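Local structure of O-methyltransferase (Coxiella burnetii, 3TR6) at residues C95-K100 / L122-D127. The protein probably transfers methyl groups from S-adenosylmethionine to hydroxyl groups of an as yet unspecified substrate, as a metal-containing O-methyltransferase of the Rossmann-like class. Sequence-based numbering, arbitrary orientation.
Sequences CDVDEK and LSPAKD. With SAH (S-adenosyl-L-homocysteine), chain C.
Asp96 and Leu122 pair as parallel neighbours at the C-terminal ends of strands 91-96 and 118-122, where Ser123 N donates to Asp96 O at 2.9 Å, bent to 130° at the hydrogen. Leu122 leans over this junction: its CD1 lies against Asp96 O and the carbonyl carbon of Val97, while CD2 packs on Glu99 CG at 3.8 Å, the two side chains crossing at about a right angle. The buried CB atoms of Cys95 and Ala125 meet, and nearer the surface Val97 CG2 loosely approaches Pro124 CD. Beyond the strands, S-adenosyl-L-homocysteine bridges the two segments. Asp96 CG stands anti to the backbone N (chi1 -153°), and both carboxylate oxygens take the ribose, OD1 accepting from O2' at 2.8 Å and OD2 from O3' at 2.7 Å. OD1 also offers its anti lone pair to Val97 N, and Asp98 N, which lies above the carboxylate plane, closes an Asx turn on it; OD2 has a second donor in Phe74 N. Ala125 N, at the start of helix 125-133, gives a nearly straight bond to adenine N1 at 3.0 Å. This is the classic Rossmann-like methyltransferase design: an acidic residue ending the second strand reads the ribose diol, and a backbone N-H after the third reads the adenine. With so many donors around it, the carboxylate is probably ionised and held in a fixed rotation.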
ATOM      1  N   CYS A  95     -14.331  17.366  -3.147  1.00 32.14           N
ATOM      2  CA  CYS A  95     -14.534  18.316  -4.230  1.00 34.09           C
ATOM      3  C   CYS A  95     -15.238  17.694  -5.425  1.00 40.24           C
ATOM      4  O   CYS A  95     -14.917  16.586  -5.845  1.00 38.75           O
ATOM      5  CB  CYS A  95     -13.193  18.892  -4.684  1.00 42.17           C
ATOM      6  SG  CYS A  95     -12.155  19.495  -3.349  1.00 35.25           S
ATOM      7  N   ASP A  96     -16.198  18.431  -5.969  1.00 43.70           N
ATOM      8  CA  ASP A  96     -16.859  18.048  -7.205  1.00 43.56           C
ATOM      9  C   ASP A  96     -17.608  19.258  -7.739  1.00 50.40           C
ATOM     10  O   ASP A  96     -17.724  20.277  -7.058  1.00 52.08           O
ATOM     11  CB  ASP A  96     -17.815  16.875  -6.976  1.00 40.87           C
ATOM     12  CG  ASP A  96     -18.025  16.038  -8.229  1.00 47.27           C
ATOM     13  OD1 ASP A  96     -18.251  16.620  -9.310  1.00 46.62           O
ATOM     14  OD2 ASP A  96     -17.952  14.794  -8.138  1.00 43.45           O
ATOM     15  N   VAL A  97     -18.113  19.148  -8.960  1.00 51.50           N
ATOM     16  CA  VAL A  97     -18.845  20.242  -9.574  1.00 47.67           C
ATOM     17  C   VAL A  97     -20.262  19.792  -9.917  1.00 48.69           C
ATOM     18  O   VAL A  97     -21.088  20.586 -10.365  1.00 55.89           O
ATOM     19  CB  VAL A  97     -18.134  20.733 -10.843  1.00 43.63           C
ATOM     20  CG1 VAL A  97     -18.305  19.721 -11.962  1.00 45.26           C
ATOM     21  CG2 VAL A  97     -18.663  22.097 -11.260  1.00 58.10           C
ATOM     22  N   ASP A  98     -20.540  18.512  -9.689  1.00 43.96           N
ATOM     23  CA  ASP A  98     -21.821  17.921 -10.061  1.00 44.12           C
ATOM     24  C   ASP A  98     -22.782  17.866  -8.877  1.00 48.76           C
ATOM     25  O   ASP A  98     -22.502  17.218  -7.869  1.00 49.40           O
ATOM     26  CB  ASP A  98     -21.603  16.517 -10.636  1.00 50.68           C
ATOM     27  CG  ASP A  98     -22.869  15.917 -11.219  1.00 50.38           C
ATOM     28  OD1 ASP A  98     -23.221  16.269 -12.364  1.00 56.08           O
ATOM     29  OD2 ASP A  98     -23.509  15.088 -10.537  1.00 44.24           O
ATOM     30  N   GLU A  99     -23.921  18.541  -9.008  1.00 50.31           N
ATOM     31  CA  GLU A  99     -24.885  18.637  -7.916  1.00 47.15           C
ATOM     32  C   GLU A  99     -25.658  17.345  -7.687  1.00 47.07           C
ATOM     33  O   GLU A  99     -25.909  16.959  -6.545  1.00 45.83           O
ATOM     34  CB  GLU A  99     -25.870  19.775  -8.173  1.00 43.91           C
ATOM     35  CG  GLU A  99     -25.209  21.100  -8.476  1.00 61.88           C
ATOM     36  CD  GLU A  99     -26.190  22.252  -8.462  1.00 73.32           C
ATOM     37  OE1 GLU A  99     -27.397  22.002  -8.246  1.00 66.05           O
ATOM     38  OE2 GLU A  99     -25.754  23.406  -8.661  1.00 72.14           O
ATOM     39  N   LYS A 100     -26.039  16.685  -8.775  1.00 47.01           N
ATOM     40  CA  LYS A 100     -26.858  15.482  -8.685  1.00 45.97           C
ATOM     41  C   LYS A 100     -26.177  14.394  -7.860  1.00 45.93           C
ATOM     42  O   LYS A 100     -26.767  13.856  -6.924  1.00 44.45           O
ATOM     43  CB  LYS A 100     -27.199  14.957 -10.083  1.00 53.72           C
ATOM     44  CG  LYS A 100     -28.201  13.811 -10.097  1.00 53.92           C
ATOM     45  CD  LYS A 100     -28.266  13.155 -11.475  1.00 63.69           C
ATOM     46  CE  LYS A 100     -29.147  11.909 -11.464  1.00 60.26           C
ATOM     47  NZ  LYS A 100     -28.960  11.075 -12.692  1.00 60.55           N
ATOM     48  N   LEU A 122     -18.388  22.448  -3.425  1.00 49.51           N
ATOM     49  CA  LEU A 122     -18.969  22.332  -4.754  1.00 43.54           C
ATOM     50  C   LEU A 122     -18.503  23.450  -5.687  1.00 42.05           C
ATOM     51  O   LEU A 122     -19.051  24.549  -5.682  1.00 48.74           O
ATOM     52  CB  LEU A 122     -20.492  22.314  -4.659  1.00 43.61           C
ATOM     53  CG  LEU A 122     -21.247  21.925  -5.929  1.00 52.55           C
ATOM     54  CD1 LEU A 122     -20.729  20.600  -6.468  1.00 51.00           C
ATOM     55  CD2 LEU A 122     -22.747  21.857  -5.677  1.00 52.23           C
ATOM     56  N   SER A 123     -17.481  23.148  -6.481  1.00 43.62           N
ATOM     57  CA  SER A 123     -16.953  24.065  -7.481  1.00 42.75           C
ATOM     58  C   SER A 123     -15.730  23.410  -8.102  1.00 38.08           C
ATOM     59  O   SER A 123     -15.240  22.415  -7.578  1.00 40.44           O
ATOM     60  CB  SER A 123     -16.580  25.410  -6.849  1.00 39.30           C
ATOM     61  OG  SER A 123     -15.199  25.460  -6.520  1.00 46.02           O
ATOM     62  N   PRO A 124     -15.239  23.952  -9.225  1.00 40.92           N
ATOM     63  CA  PRO A 124     -14.036  23.367  -9.824  1.00 42.94           C
ATOM     64  C   PRO A 124     -12.959  23.128  -8.771  1.00 40.83           C
ATOM     65  O   PRO A 124     -12.677  24.023  -7.978  1.00 45.54           O
ATOM     66  CB  PRO A 124     -13.586  24.444 -10.815  1.00 37.01           C
ATOM     67  CG  PRO A 124     -14.856  25.113 -11.227  1.00 35.11           C
ATOM     68  CD  PRO A 124     -15.749  25.096 -10.005  1.00 37.10           C
ATOM     69  N   ALA A 125     -12.375  21.932  -8.759  1.00 47.03           N
ATOM     70  CA  ALA A 125     -11.336  21.591  -7.789  1.00 46.31           C
ATOM     71  C   ALA A 125     -10.165  22.561  -7.900  1.00 40.81           C
ATOM     72  O   ALA A 125      -9.551  22.937  -6.904  1.00 40.32           O
ATOM     73  CB  ALA A 125     -10.867  20.164  -8.000  1.00 42.40           C
ATOM     74  N   LYS A 126      -9.867  22.951  -9.134  1.00 41.91           N
ATOM     75  CA  LYS A 126      -8.874  23.975  -9.429  1.00 43.56           C
ATOM     76  C   LYS A 126      -9.062  25.208  -8.539  1.00 48.66           C
ATOM     77  O   LYS A 126      -8.096  25.755  -8.002  1.00 43.29           O
ATOM     78  CB  LYS A 126      -8.990  24.357 -10.908  1.00 45.27           C
ATOM     79  CG  LYS A 126      -8.040  25.424 -11.395  1.00 52.49           C
ATOM     80  CD  LYS A 126      -8.370  25.778 -12.839  1.00 61.36           C
ATOM     81  CE  LYS A 126      -7.451  26.865 -13.379  1.00 83.15           C
ATOM     82  NZ  LYS A 126      -7.785  27.232 -14.785  1.00 81.48           N
ATOM     83  N   ASP A 127     -10.313  25.634  -8.376  1.00 43.66           N
ATOM     84  CA  ASP A 127     -10.634  26.820  -7.587  1.00 40.09           C
ATOM     85  C   ASP A 127     -10.527  26.562  -6.087  1.00 45.51           C
ATOM     86  O   ASP A 127      -9.949  27.362  -5.355  1.00 46.78           O
ATOM     87  CB  ASP A 127     -12.036  27.335  -7.931  1.00 41.76           C
ATOM     88  CG  ASP A 127     -12.157  27.785  -9.376  1.00 44.51           C
ATOM     89  OD1 ASP A 127     -11.114  28.060 -10.009  1.00 43.63           O
ATOM     90  OD2 ASP A 127     -13.297  27.871  -9.877  1.00 42.38           O
TER
HETATM   91  N   SAH C 224     -13.695   9.166  -5.940  1.00 35.42           N
HETATM   92  CA  SAH C 224     -14.979   9.103  -6.582  1.00 37.43           C
HETATM   93  CB  SAH C 224     -14.844   9.081  -8.095  1.00 29.64           C
HETATM   94  CG  SAH C 224     -15.301  10.319  -8.832  1.00 40.52           C
HETATM   95  SD  SAH C 224     -15.360  10.237 -10.616  1.00 37.09           S
HETATM   96  C   SAH C 224     -15.707   7.883  -6.133  1.00 39.23           C
HETATM   97  O   SAH C 224     -16.672   7.453  -6.823  1.00 39.81           O
HETATM   98  OXT SAH C 224     -15.371   7.282  -5.082  1.00 34.01           O
HETATM   99  C5' SAH C 224     -15.019  11.848 -11.308  1.00 37.87           C
HETATM  100  C4' SAH C 224     -15.674  12.969 -10.702  1.00 44.23           C
HETATM  101  O4' SAH C 224     -14.911  14.193 -10.984  1.00 41.33           O
HETATM  102  C3' SAH C 224     -17.012  13.171 -11.296  1.00 45.83           C
HETATM  103  O3' SAH C 224     -17.954  13.127 -10.306  1.00 43.38           O
HETATM  104  C2' SAH C 224     -16.970  14.511 -11.904  1.00 49.06           C
HETATM  105  O2' SAH C 224     -18.156  15.172 -11.702  1.00 43.11           O
HETATM  106  C1' SAH C 224     -15.871  15.186 -11.168  1.00 46.32           C
HETATM  107  N9  SAH C 224     -15.276  16.347 -11.823  1.00 48.01           N
HETATM  108  C8  SAH C 224     -15.060  16.511 -13.138  1.00 46.66           C
HETATM  109  N7  SAH C 224     -14.488  17.713 -13.314  1.00 42.07           N
HETATM  110  C5  SAH C 224     -14.339  18.311 -12.115  1.00 46.53           C
HETATM  111  C6  SAH C 224     -13.819  19.540 -11.699  1.00 39.75           C
HETATM  112  N6  SAH C 224     -13.295  20.472 -12.645  1.00 34.75           N
HETATM  113  N1  SAH C 224     -13.821  19.833 -10.386  1.00 44.20           N
HETATM  114  C2  SAH C 224     -14.311  18.971  -9.485  1.00 48.99           C
HETATM  115  N3  SAH C 224     -14.818  17.787  -9.852  1.00 42.87           N
HETATM  116  C4  SAH C 224     -14.843  17.435 -11.154  1.00 49.27           C